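Local coordinates for protein F420-H2 Dependent Reductase A (Mycobacterium smegmatis str. MC2 155, PDB 3H96) that binds the deazaflavin coenzyme F420 and uses its reduced form in reductase chemistry linked to aflatoxin degradation, probably acting as a quinone reductase, at residues Thr61-Ala66 against Val137-Arg142. Sequence-based numbering, arbitrary orientation.
Sequences TIYVFA and VLALTR
L140 lays its CD1 methyl across V64, 3.6 Å from V64 CG1, the two side chains crossing at about a right angle. V64 is the diagonal neighbour of L140, for the register pairs V64 with L138 and L140 with I62: I62 CG1, in the crowded position between backbone N and carbonyl carbon (chi1 63°), sits 3.8 Å from L140 CB. L138 completes this face, its CB meeting V64 CG2, and it also touches Y78 and T82 of helix 76-84. On the other face, F65 and V137 run side by side, with V137 CG2 3.6 Å from F65 CD1, and I111 of helix 105-118 packs on both F65 and Y63. The Y63 ring rises off the sheet and leans toward the partner strand, CE1 coming 3.7 Å from A139 CB. At the far end the T61 and T141 OG1 atoms, 3.3 Å apart, are joined by at most a weak hydrogen bond; the main partner of T61 OG1 is D58 OD1. Between the two faces, I62 and L140 exchange two backbone hydrogen bonds, the shorter from L140 N to I62 O (2.8 Å); V64 and L138 form the second such pair. This regular antiparallel ladder, with 137-142 inserted between 61-65 and 94-103, belongs to the central sheet of the FMN-binding-like, PNPOX-type fold.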
loop_
_atom_site.group_PDB
_atom_site.type_symbol
_atom_site.label_atom_id
_atom_site.label_comp_id
_atom_site.label_asym_id
_atom_site.label_seq_id
_atom_site.Cartn_x
_atom_site.Cartn_y
_atom_site.Cartn_z
ATOM N N THR A 61 8.053 7.218 7.550
ATOM C CA THR A 61 7.602 5.782 7.293
ATOM C C THR A 61 6.097 5.695 7.051
ATOM O O THR A 61 5.361 6.322 7.776
ATOM C CB THR A 61 8.047 4.839 8.461
ATOM O OG1 THR A 61 9.470 4.808 8.485
ATOM C CG2 THR A 61 7.600 3.368 8.261
ATOM N N ILE A 62 5.633 4.952 6.017
ATOM C CA ILE A 62 4.194 4.723 5.805
ATOM C C ILE A 62 4.051 3.212 5.709
ATOM O O ILE A 62 5.016 2.507 5.403
ATOM C CB ILE A 62 3.605 5.480 4.542
ATOM C CG1 ILE A 62 4.239 5.018 3.217
ATOM C CG2 ILE A 62 3.771 7.065 4.716
ATOM C CD1 ILE A 62 3.496 5.553 1.903
ATOM N N TYR A 63 2.854 2.716 5.986
ATOM C CA TYR A 63 2.539 1.298 5.896
ATOM C C TYR A 63 1.557 1.059 4.788
ATOM O O TYR A 63 0.579 1.800 4.696
ATOM C CB TYR A 63 1.901 0.853 7.224
ATOM C CG TYR A 63 2.853 0.952 8.339
ATOM C CD1 TYR A 63 3.979 0.131 8.366
ATOM C CD2 TYR A 63 2.676 1.882 9.365
ATOM C CE1 TYR A 63 4.883 0.199 9.419
ATOM C CE2 TYR A 63 3.576 1.968 10.388
ATOM C CZ TYR A 63 4.673 1.128 10.411
ATOM O OH TYR A 63 5.561 1.175 11.471
ATOM N N VAL A 64 1.812 0.056 3.912
ATOM C CA VAL A 64 0.810 -0.295 2.901
ATOM C C VAL A 64 0.342 -1.732 3.160
ATOM O O VAL A 64 1.011 -2.484 3.879
ATOM C CB VAL A 64 1.301 -0.116 1.459
ATOM C CG1 VAL A 64 1.632 1.435 1.166
ATOM C CG2 VAL A 64 2.604 -0.832 1.273
ATOM N N PHE A 65 -0.797 -2.100 2.572
ATOM C CA PHE A 65 -1.484 -3.337 2.980
ATOM C C PHE A 65 -1.687 -4.080 1.745
ATOM O O PHE A 65 -2.409 -3.586 0.842
ATOM C CB PHE A 65 -2.871 -2.975 3.611
ATOM C CG PHE A 65 -2.721 -2.151 4.853
ATOM C CD1 PHE A 65 -2.499 -2.781 6.130
ATOM C CD2 PHE A 65 -2.604 -0.770 4.762
ATOM C CE1 PHE A 65 -2.239 -2.030 7.249
ATOM C CE2 PHE A 65 -2.347 -0.000 5.926
ATOM C CZ PHE A 65 -2.178 -0.618 7.149
ATOM N N ALA A 66 -1.128 -5.278 1.660
ATOM C CA ALA A 66 -1.287 -6.068 0.421
ATOM C C ALA A 66 -2.612 -6.837 0.389
ATOM O O ALA A 66 -2.627 -8.075 0.301
ATOM C CB ALA A 66 -0.063 -7.004 0.226
ATOM N N VAL A 137 1.669 -6.661 5.562
ATOM C CA VAL A 137 1.866 -5.209 5.720
ATOM C C VAL A 137 3.322 -4.868 5.408
ATOM O O VAL A 137 4.232 -5.492 5.967
ATOM C CB VAL A 137 1.471 -4.795 7.164
ATOM C CG1 VAL A 137 1.772 -3.292 7.488
ATOM C CG2 VAL A 137 -0.002 -5.035 7.349
ATOM N N LEU A 138 3.558 -3.868 4.551
ATOM C CA LEU A 138 4.904 -3.423 4.281
ATOM C C LEU A 138 5.109 -1.985 4.823
ATOM O O LEU A 138 4.197 -1.160 4.739
ATOM C CB LEU A 138 5.154 -3.394 2.758
ATOM C CG LEU A 138 4.980 -4.692 1.974
ATOM C CD1 LEU A 138 5.373 -4.398 0.524
ATOM C CD2 LEU A 138 5.932 -5.760 2.482
ATOM N N ALA A 139 6.318 -1.723 5.317
ATOM C CA ALA A 139 6.770 -0.422 5.715
ATOM C C ALA A 139 7.608 0.206 4.577
ATOM O O ALA A 139 8.634 -0.351 4.154
ATOM C CB ALA A 139 7.584 -0.543 7.007
ATOM N N LEU A 140 7.175 1.370 4.092
ATOM C CA LEU A 140 7.887 2.130 3.110
ATOM C C LEU A 140 8.579 3.327 3.794
ATOM O O LEU A 140 7.933 4.284 4.234
ATOM C CB LEU A 140 6.910 2.535 2.007
ATOM C CG LEU A 140 6.057 1.366 1.497
ATOM C CD1 LEU A 140 5.107 1.882 0.357
ATOM C CD2 LEU A 140 6.993 0.180 0.946
ATOM N N THR A 141 9.908 3.275 3.873
ATOM C CA THR A 141 10.640 4.255 4.655
ATOM C C THR A 141 11.429 5.194 3.746
ATOM O O THR A 141 12.277 4.726 2.972
ATOM C CB THR A 141 11.626 3.603 5.595
ATOM O OG1 THR A 141 10.931 2.675 6.426
ATOM C CG2 THR A 141 12.287 4.682 6.448
ATOM N N ARG A 142 11.160 6.493 3.890
ATOM C CA ARG A 142 11.782 7.490 3.042
ATOM C C ARG A 142 13.294 7.446 3.164
ATOM O O ARG A 142 13.846 7.439 4.238
ATOM C CB ARG A 142 11.287 8.908 3.352
ATOM C CG ARG A 142 11.772 9.940 2.305
ATOM C CD ARG A 142 11.089 11.266 2.575
ATOM N NE ARG A 142 11.421 12.190 1.526
ATOM C CZ ARG A 142 10.651 13.185 1.156
ATOM N NH1 ARG A 142 9.511 13.440 1.798
ATOM N NH2 ARG A 142 11.069 13.959 0.185
#